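Local structure of aldehyde dehydrogenase (Burkholderia thailandensis, 5J6B) at residues Thr13-Leu18 and Ala22-Ala27; Phe88-Gln93 and Ala194-Glu199; Ala75-Cys80 and Asp115-Ala120. The protein probably oxidises aldehydes to carboxylic acids with NADP+ as the hydride acceptor. One frame throughout, in Å; residues are numbered along the deposited sequence.

All three contacts belong to the N-terminal half of the aldehyde dehydrogenase chain. Contact 1, a surface beta hairpin (13-18 with 22-27), packs on helix 192-202, and contact 2 takes up that same helix against helix 88-99. Their centres are about 15 Å apart and they touch directly: Tyr17 and Pro15 of the hairpin rest on Leu195, Gly198 and Glu199. Contact 3 pairs helices 70-86 and 103-123, which precede and follow helix 88-99 in the chain; it comes within about 5 Å of contact 2 between nearest atoms, but stays about 12 Å from contact 1. Bound NADPH lies about 13 Å from the side chain of Tyr16 in contact 1.

Contact 1. Residues Thr13-Leu18 and Ala22-Ala27; sequences TYPYYL and AVYANA
Tyr24 lays its ring against Pro15, whose CB sits 3.6 Å from the ring centroid and almost exactly on the normal, a CH-pi contact. The contact belongs to a beta hairpin of strands 13-18 and 21-23, at the edge of a mixed four-stranded sheet, with Tyr24 just beyond the second strand. Thr13 OG1 approaches the same ring obliquely. Tyr24 is also the centre of an inverse gamma turn, and there the returning chain leaves the strand.

The antiparallel pairing is short. Tyr16 and Val23 form a hydrogen-bonded pair: Val23 N gives the straighter bond to Tyr16 O (2.8 Å, 164° at the hydrogen), while Tyr16 N reaches Val23 O at 3.1 Å. Tyr17 and Ala22 are the neighbouring non-hydrogen-bonded pair, and Tyr17 CE2 lies 3.8 Å from Ala22 CB.

Tyr16 has its CG set between the backbone N and the carbonyl carbon (chi1 61°), which carries the ring alongside Val23. Its CE1 packs 3.6 Å from Val23 CB, and the far end of the ring reaches Ala25 CB. Beyond the paired residues one water spans the two segments, donating to Tyr14 O at 2.8 Å and to Asn26 O at 2.7 Å.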
loop_
_atom_site.group_PDB
_atom_site.type_symbol
_atom_site.label_atom_id
_atom_site.label_comp_id
_atom_site.label_asym_id
_atom_site.label_seq_id
_atom_site.Cartn_x
_atom_site.Cartn_y
_atom_site.Cartn_z
ATOM N N THR A 13 -11.998 -3.169 47.336
ATOM C CA THR A 13 -11.085 -4.154 46.773
ATOM C C THR A 13 -11.397 -4.335 45.294
ATOM O O THR A 13 -12.543 -4.180 44.856
ATOM C CB THR A 13 -11.177 -5.529 47.468
ATOM O OG1 THR A 13 -12.442 -6.124 47.165
ATOM C CG2 THR A 13 -11.033 -5.407 48.988
ATOM N N TYR A 14 -10.369 -4.689 44.531
ATOM C CA TYR A 14 -10.509 -5.004 43.122
ATOM C C TYR A 14 -10.071 -6.437 42.857
ATOM O O TYR A 14 -9.100 -6.909 43.455
ATOM C CB TYR A 14 -9.682 -4.040 42.247
ATOM C CG TYR A 14 -10.294 -2.663 42.164
ATOM C CD1 TYR A 14 -11.115 -2.305 41.098
ATOM C CD2 TYR A 14 -10.067 -1.726 43.163
ATOM C CE1 TYR A 14 -11.697 -1.043 41.029
ATOM C CE2 TYR A 14 -10.637 -0.466 43.105
ATOM C CZ TYR A 14 -11.454 -0.128 42.038
ATOM O OH TYR A 14 -12.022 1.128 41.992
ATOM N N PRO A 15 -10.759 -7.148 41.971
ATOM C CA PRO A 15 -10.324 -8.498 41.599
ATOM C C PRO A 15 -9.239 -8.427 40.537
ATOM O O PRO A 15 -8.944 -7.366 39.986
ATOM C CB PRO A 15 -11.602 -9.119 41.035
ATOM C CG PRO A 15 -12.263 -7.921 40.324
ATOM C CD PRO A 15 -11.923 -6.699 41.175
ATOM N N TYR A 16 -8.642 -9.576 40.246
ATOM C CA TYR A 16 -7.924 -9.691 38.987
ATOM C C TYR A 16 -8.777 -10.469 37.991
ATOM O O TYR A 16 -9.831 -11.012 38.325
ATOM C CB TYR A 16 -6.526 -10.308 39.164
ATOM C CG TYR A 16 -6.377 -11.713 39.715
ATOM C CD1 TYR A 16 -7.026 -12.803 39.137
ATOM C CD2 TYR A 16 -5.484 -11.962 40.756
ATOM C CE1 TYR A 16 -6.832 -14.099 39.620
ATOM C CE2 TYR A 16 -5.276 -13.251 41.242
ATOM C CZ TYR A 16 -5.959 -14.312 40.675
ATOM O OH TYR A 16 -5.759 -15.587 41.160
ATOM N N TYR A 17 -8.330 -10.487 36.739
ATOM C CA TYR A 17 -9.108 -11.091 35.666
ATOM C C TYR A 17 -8.360 -12.303 35.139
ATOM O O TYR A 17 -7.281 -12.170 34.546
ATOM C CB TYR A 17 -9.418 -10.061 34.575
ATOM C CG TYR A 17 -10.482 -9.148 35.102
ATOM C CD1 TYR A 17 -10.149 -8.030 35.857
ATOM C CD2 TYR A 17 -11.830 -9.464 34.949
ATOM C CE1 TYR A 17 -11.136 -7.214 36.398
ATOM C CE2 TYR A 17 -12.814 -8.663 35.486
ATOM C CZ TYR A 17 -12.461 -7.540 36.211
ATOM O OH TYR A 17 -13.440 -6.739 36.755
ATOM N N LEU A 18 -8.938 -13.479 35.373
ATOM C CA LEU A 18 -8.371 -14.759 34.958
ATOM C C LEU A 18 -9.310 -15.351 33.914
ATOM O O LEU A 18 -10.455 -15.683 34.231
ATOM C CB LEU A 18 -8.215 -15.695 36.161
ATOM C CG LEU A 18 -7.756 -17.122 35.859
ATOM C CD1 LEU A 18 -6.422 -17.098 35.165
ATOM C CD2 LEU A 18 -7.689 -17.974 37.130
ATOM N N ALA A 22 -13.622 -12.008 36.696
ATOM C CA ALA A 22 -13.111 -11.489 37.961
ATOM C C ALA A 22 -12.873 -12.606 38.976
ATOM O O ALA A 22 -13.746 -13.447 39.213
ATOM C CB ALA A 22 -14.109 -10.477 38.541
ATOM N N VAL A 23 -11.702 -12.587 39.612
ATOM C CA VAL A 23 -11.401 -13.468 40.738
ATOM C C VAL A 23 -10.955 -12.603 41.913
ATOM O O VAL A 23 -9.929 -11.920 41.824
ATOM C CB VAL A 23 -10.311 -14.498 40.391
ATOM C CG1 VAL A 23 -10.032 -15.426 41.595
ATOM C CG2 VAL A 23 -10.693 -15.293 39.145
ATOM N N TYR A 24 -11.717 -12.626 43.009
ATOM C CA TYR A 24 -11.304 -11.936 44.235
ATOM C C TYR A 24 -10.399 -12.851 45.062
ATOM O O TYR A 24 -10.726 -13.291 46.163
ATOM C CB TYR A 24 -12.520 -11.471 45.024
ATOM C CG TYR A 24 -13.261 -10.322 44.369
ATOM C CD1 TYR A 24 -14.265 -10.559 43.438
ATOM C CD2 TYR A 24 -12.956 -8.998 44.680
ATOM C CE1 TYR A 24 -14.944 -9.519 42.837
ATOM C CE2 TYR A 24 -13.640 -7.945 44.085
ATOM C CZ TYR A 24 -14.630 -8.216 43.164
ATOM O OH TYR A 24 -15.316 -7.192 42.558
ATOM N N ALA A 25 -9.228 -13.146 44.483
ATOM C CA ALA A 25 -8.358 -14.177 45.041
ATOM C C ALA A 25 -7.840 -13.790 46.422
ATOM O O ALA A 25 -7.651 -14.649 47.287
ATOM C CB ALA A 25 -7.189 -14.444 44.084
ATOM N N ASN A 26 -7.588 -12.509 46.632
ATOM C CA ASN A 26 -6.984 -11.998 47.857
ATOM C C ASN A 26 -7.024 -10.483 47.745
ATOM O O ASN A 26 -7.531 -9.933 46.765
ATOM C CB ASN A 26 -5.559 -12.524 48.049
ATOM C CG ASN A 26 -4.620 -12.114 46.910
ATOM O OD1 ASN A 26 -4.258 -10.947 46.788
ATOM N ND2 ASN A 26 -4.210 -13.080 46.093
ATOM N N ALA A 27 -6.476 -9.809 48.748
ATOM C CA ALA A 27 -6.397 -8.351 48.766
ATOM C C ALA A 27 -4.997 -7.910 49.157
ATOM O O ALA A 27 -4.810 -6.963 49.928
ATOM C CB ALA A 27 -7.442 -7.759 49.712
HETATM O O HOH W 1 -9.518 -8.617 45.578
#

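Contact 2. Residues Phe88-Gln93 and Ala194-Glu199; sequences FDELAQ and ALIIGE
Ile196 of helix 192-202 meets Leu91 and Glu90 of helix 88-99. Along the second segment, Ala194 comes first, its O accepting the helical bond from Gly198 N. Leu195 turns to the hairpin, packing on Tyr14 and Tyr17.

At Ile196 the CG2 methyl meets Leu91 CD2 at 3.6 Å, the two side chains sliding past one another from opposite directions. With CG1 beside the backbone N (chi1 -64°) and the chain extended beyond it, the CD1 methyl lies nearest Glu90 OE2, at 3.7 Å, with Leu91 CD2 beside it. Glu90 comes the other way, its aliphatic part stretched out from the opposing helix. That carboxylate has its salt bridge elsewhere, from OE1 to Arg87 NE.

Ile197 packs on Phe84 of helix 70-86. Past Gly198, Glu199 forms a salt bridge from OE1 to Arg87 NH1. The two acids approach to 5.4 Å between Glu90 OE2 and Glu199 OE1, and the shared guanidinium would be expected to offset their like charges. Helix 192-202 links the parallel neighbouring strands 182-185 and 211-213, so helix 88-99 packs here on the crossover helix of a beta-alpha-beta unit in the Rossmann-like nucleotide-binding domain.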
loop_
_atom_site.group_PDB
_atom_site.type_symbol
_atom_site.label_atom_id
_atom_site.label_comp_id
_atom_site.label_asym_id
_atom_site.label_seq_id
_atom_site.Cartn_x
_atom_site.Cartn_y
_atom_site.Cartn_z
ATOM N N PHE A 88 -15.889 7.760 32.216
ATOM C CA PHE A 88 -14.786 8.693 32.011
ATOM C C PHE A 88 -14.293 9.276 33.336
ATOM O O PHE A 88 -13.098 9.209 33.649
ATOM C CB PHE A 88 -15.247 9.787 31.035
ATOM C CG PHE A 88 -14.181 10.772 30.664
ATOM C CD1 PHE A 88 -13.962 11.901 31.438
ATOM C CD2 PHE A 88 -13.404 10.581 29.516
ATOM C CE1 PHE A 88 -12.977 12.817 31.098
ATOM C CE2 PHE A 88 -12.422 11.493 29.168
ATOM C CZ PHE A 88 -12.206 12.613 29.964
ATOM N N ASP A 89 -15.207 9.833 34.141
ATOM C CA ASP A 89 -14.823 10.417 35.429
ATOM C C ASP A 89 -14.250 9.371 36.381
ATOM O O ASP A 89 -13.237 9.614 37.045
ATOM C CB ASP A 89 -16.026 11.106 36.076
ATOM C CG ASP A 89 -16.438 12.363 35.349
ATOM O OD1 ASP A 89 -15.590 12.962 34.655
ATOM O OD2 ASP A 89 -17.618 12.758 35.484
ATOM N N GLU A 90 -14.906 8.211 36.487
ATOM C CA GLU A 90 -14.376 7.122 37.304
ATOM C C GLU A 90 -12.917 6.817 36.957
ATOM O O GLU A 90 -12.068 6.658 37.844
ATOM C CB GLU A 90 -15.236 5.871 37.115
ATOM C CG GLU A 90 -14.734 4.682 37.916
ATOM C CD GLU A 90 -15.460 3.398 37.585
ATOM O OE1 GLU A 90 -16.442 3.447 36.814
ATOM O OE2 GLU A 90 -15.032 2.338 38.087
ATOM N N LEU A 91 -12.617 6.721 35.661
ATOM C CA LEU A 91 -11.265 6.385 35.222
ATOM C C LEU A 91 -10.289 7.521 35.505
ATOM O O LEU A 91 -9.169 7.280 35.967
ATOM C CB LEU A 91 -11.281 6.050 33.732
ATOM C CG LEU A 91 -11.791 4.651 33.374
ATOM C CD1 LEU A 91 -12.254 4.577 31.903
ATOM C CD2 LEU A 91 -10.689 3.628 33.656
ATOM N N ALA A 92 -10.693 8.761 35.228
ATOM C CA ALA A 92 -9.813 9.902 35.465
ATOM C C ALA A 92 -9.481 10.053 36.946
ATOM O O ALA A 92 -8.326 10.311 37.309
ATOM C CB ALA A 92 -10.458 11.179 34.919
ATOM N N GLN A 93 -10.478 9.882 37.824
ATOM C CA GLN A 93 -10.225 10.070 39.249
ATOM C C GLN A 93 -9.375 8.935 39.818
ATOM O O GLN A 93 -8.513 9.165 40.675
ATOM C CB GLN A 93 -11.554 10.205 39.995
ATOM C CG GLN A 93 -12.342 11.426 39.504
ATOM C CD GLN A 93 -13.716 11.565 40.136
ATOM O OE1 GLN A 93 -13.962 11.067 41.238
ATOM N NE2 GLN A 93 -14.622 12.252 39.435
ATOM N N ALA A 194 -6.117 -0.581 34.722
ATOM C CA ALA A 194 -6.081 -1.857 34.015
ATOM C C ALA A 194 -7.208 -2.786 34.458
ATOM O O ALA A 194 -7.779 -3.513 33.635
ATOM C CB ALA A 194 -4.731 -2.540 34.233
ATOM N N LEU A 195 -7.542 -2.781 35.751
ATOM C CA LEU A 195 -8.600 -3.664 36.231
ATOM C C LEU A 195 -9.992 -3.132 35.893
ATOM O O LEU A 195 -10.927 -3.920 35.727
ATOM C CB LEU A 195 -8.455 -3.880 37.744
ATOM C CG LEU A 195 -7.176 -4.617 38.159
ATOM C CD1 LEU A 195 -6.993 -4.587 39.669
ATOM C CD2 LEU A 195 -7.160 -6.052 37.617
ATOM N N ILE A 196 -10.159 -1.813 35.790
ATOM C CA ILE A 196 -11.420 -1.280 35.279
ATOM C C ILE A 196 -11.590 -1.643 33.805
ATOM O O ILE A 196 -12.694 -1.972 33.357
ATOM C CB ILE A 196 -11.492 0.243 35.503
ATOM C CG1 ILE A 196 -11.495 0.562 37.003
ATOM C CG2 ILE A 196 -12.723 0.834 34.806
ATOM C CD1 ILE A 196 -11.435 2.046 37.325
ATOM N N ILE A 197 -10.503 -1.585 33.031
ATOM C CA ILE A 197 -10.537 -2.059 31.648
ATOM C C ILE A 197 -10.924 -3.536 31.602
ATOM O O ILE A 197 -11.778 -3.951 30.808
ATOM C CB ILE A 197 -9.183 -1.809 30.961
ATOM C CG1 ILE A 197 -8.937 -0.307 30.759
ATOM C CG2 ILE A 197 -9.123 -2.546 29.638
ATOM C CD1 ILE A 197 -7.522 0.016 30.287
ATOM N N GLY A 198 -10.311 -4.344 32.469
ATOM C CA GLY A 198 -10.708 -5.743 32.587
ATOM C C GLY A 198 -12.189 -5.930 32.867
ATOM O O GLY A 198 -12.843 -6.799 32.280
ATOM N N GLU A 199 -12.746 -5.120 33.764
ATOM C CA GLU A 199 -14.173 -5.251 34.026
ATOM C C GLU A 199 -14.972 -4.969 32.760
ATOM O O GLU A 199 -15.916 -5.703 32.431
ATOM C CB GLU A 199 -14.607 -4.325 35.167
ATOM C CG GLU A 199 -16.085 -4.485 35.486
ATOM C CD GLU A 199 -16.513 -3.831 36.803
ATOM O OE1 GLU A 199 -16.856 -2.630 36.794
ATOM O OE2 GLU A 199 -16.508 -4.528 37.846
#

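Contact 3. Residues Ala75-Cys80 and Asp115-Ala120; sequences AILEHC and DTFRVA
The Phe117 ring takes two neighbours from helix 70-86, which approach obliquely from opposite sides of its plane and meet at Phe117 CD2. Leu77 CD2 comes to 3.6 Å from Phe117 CD2, and Cys80 CB to 3.7 Å from that same carbon. The sulfur is farther off, with Cys80 SG 5.1 Å from the ring centroid and 58° from its normal, an oblique sulfur-aromatic contact. Outside the pair, the rings of Phe84 and Phe117 meet edge-to-face, and Ala169 of helix 164-178 also packs on Phe117.

Leu77 crosses Phe117 at about a right angle. Its CG lies beside the backbone N (chi1 -77°), which turns the branch toward helix 103-123, with CD2 at the ring and CD1 nearest Ala120, 4.0 Å from its CB and 3.6 Å from its backbone O.

Helices 70-86 and 103-123 run nearly antiparallel here; the axes of these two segments lie 162° apart and 8.8 Å at closest approach. Leu77 and Cys80 are three residues apart, as are Phe117 and Ala120, so each helix presents one strip of its surface. No hydrogen bond crosses between the segments; the join relies on van der Waals contact and the burial of apolar side chains, with the sulfur-aromatic contact a minor, oblique addition.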
loop_
_atom_site.group_PDB
_atom_site.type_symbol
_atom_site.label_atom_id
_atom_site.label_comp_id
_atom_site.label_asym_id
_atom_site.label_seq_id
_atom_site.Cartn_x
_atom_site.Cartn_y
_atom_site.Cartn_z
ATOM N N ALA A 75 -16.970 -4.827 17.077
ATOM C CA ALA A 75 -18.041 -4.561 18.035
ATOM C C ALA A 75 -17.533 -4.678 19.465
ATOM O O ALA A 75 -17.964 -3.922 20.344
ATOM C CB ALA A 75 -19.211 -5.513 17.801
ATOM N N ILE A 76 -16.620 -5.620 19.715
ATOM C CA ILE A 76 -15.993 -5.732 21.029
ATOM C C ILE A 76 -15.238 -4.451 21.361
ATOM O O ILE A 76 -15.378 -3.890 22.456
ATOM C CB ILE A 76 -15.083 -6.971 21.072
ATOM C CG1 ILE A 76 -15.943 -8.241 20.993
ATOM C CG2 ILE A 76 -14.159 -6.954 22.303
ATOM C CD1 ILE A 76 -15.154 -9.515 20.750
ATOM N N LEU A 77 -14.444 -3.952 20.405
ATOM C CA LEU A 77 -13.698 -2.720 20.637
ATOM C C LEU A 77 -14.637 -1.526 20.824
ATOM O O LEU A 77 -14.406 -0.676 21.697
ATOM C CB LEU A 77 -12.711 -2.493 19.481
ATOM C CG LEU A 77 -11.473 -3.391 19.598
ATOM C CD1 LEU A 77 -10.750 -3.599 18.253
ATOM C CD2 LEU A 77 -10.504 -2.795 20.622
ATOM N N GLU A 78 -15.710 -1.456 20.029
ATOM C CA GLU A 78 -16.656 -0.354 20.173
ATOM C C GLU A 78 -17.349 -0.389 21.530
ATOM O O GLU A 78 -17.619 0.660 22.115
ATOM C CB GLU A 78 -17.671 -0.383 19.030
ATOM C CG GLU A 78 -17.038 0.100 17.721
ATOM C CD GLU A 78 -17.932 -0.096 16.526
ATOM O OE1 GLU A 78 -18.965 -0.791 16.666
ATOM O OE2 GLU A 78 -17.595 0.435 15.446
ATOM N N HIS A 79 -17.634 -1.585 22.051
ATOM C CA HIS A 79 -18.205 -1.674 23.392
ATOM C C HIS A 79 -17.289 -1.031 24.427
ATOM O O HIS A 79 -17.755 -0.313 25.320
ATOM C CB HIS A 79 -18.469 -3.131 23.769
ATOM C CG HIS A 79 -19.059 -3.288 25.137
ATOM N ND1 HIS A 79 -20.404 -3.123 25.380
ATOM C CD2 HIS A 79 -18.488 -3.552 26.337
ATOM C CE1 HIS A 79 -20.644 -3.302 26.668
ATOM N NE2 HIS A 79 -19.500 -3.563 27.273
ATOM N N CYS A 80 -15.979 -1.290 24.332
ATOM C CA CYS A 80 -15.032 -0.690 25.267
ATOM C C CYS A 80 -15.039 0.826 25.148
ATOM O O CYS A 80 -15.084 1.534 26.160
ATOM C CB CYS A 80 -13.622 -1.240 25.030
ATOM S SG CYS A 80 -13.481 -3.027 25.261
ATOM N N ASP A 115 -9.417 7.314 22.296
ATOM C CA ASP A 115 -8.895 7.418 20.932
ATOM C C ASP A 115 -8.171 6.145 20.499
ATOM O O ASP A 115 -8.324 5.690 19.361
ATOM C CB ASP A 115 -7.947 8.609 20.812
ATOM C CG ASP A 115 -8.642 9.947 21.005
ATOM O OD1 ASP A 115 -9.858 10.044 20.739
ATOM O OD2 ASP A 115 -7.951 10.911 21.407
ATOM N N THR A 116 -7.346 5.577 21.380
ATOM C CA THR A 116 -6.567 4.402 21.004
ATOM C C THR A 116 -7.483 3.222 20.679
ATOM O O THR A 116 -7.294 2.538 19.665
ATOM C CB THR A 116 -5.576 4.058 22.126
ATOM O OG1 THR A 116 -4.662 5.147 22.307
ATOM C CG2 THR A 116 -4.778 2.773 21.820
ATOM N N PHE A 117 -8.507 2.989 21.512
ATOM C CA PHE A 117 -9.463 1.925 21.215
ATOM C C PHE A 117 -10.277 2.239 19.971
ATOM O O PHE A 117 -10.632 1.325 19.214
ATOM C CB PHE A 117 -10.391 1.693 22.418
ATOM C CG PHE A 117 -9.846 0.699 23.401
ATOM C CD1 PHE A 117 -8.823 1.058 24.271
ATOM C CD2 PHE A 117 -10.340 -0.598 23.442
ATOM C CE1 PHE A 117 -8.295 0.138 25.158
ATOM C CE2 PHE A 117 -9.826 -1.516 24.329
ATOM C CZ PHE A 117 -8.802 -1.147 25.197
ATOM N N ARG A 118 -10.583 3.516 19.740
ATOM C CA ARG A 118 -11.343 3.882 18.554
ATOM C C ARG A 118 -10.553 3.588 17.287
ATOM O O ARG A 118 -11.101 3.062 16.309
ATOM C CB ARG A 118 -11.719 5.357 18.630
ATOM C CG ARG A 118 -12.896 5.735 17.784
ATOM C CD ARG A 118 -13.574 6.963 18.350
ATOM N NE ARG A 118 -14.572 7.463 17.420
ATOM C CZ ARG A 118 -14.351 8.456 16.571
ATOM N NH1 ARG A 118 -13.172 9.061 16.551
ATOM N NH2 ARG A 118 -15.306 8.846 15.748
ATOM N N VAL A 119 -9.266 3.930 17.281
ATOM C CA VAL A 119 -8.444 3.614 16.120
ATOM C C VAL A 119 -8.385 2.102 15.921
ATOM O O VAL A 119 -8.420 1.604 14.784
ATOM C CB VAL A 119 -7.042 4.241 16.277
ATOM C CG1 VAL A 119 -6.106 3.788 15.169
ATOM C CG2 VAL A 119 -7.153 5.768 16.316
ATOM N N ALA A 120 -8.315 1.340 17.023
ATOM C CA ALA A 120 -8.239 -0.113 16.893
ATOM C C ALA A 120 -9.542 -0.679 16.343
ATOM O O ALA A 120 -9.524 -1.597 15.517
ATOM C CB ALA A 120 -7.899 -0.755 18.236
#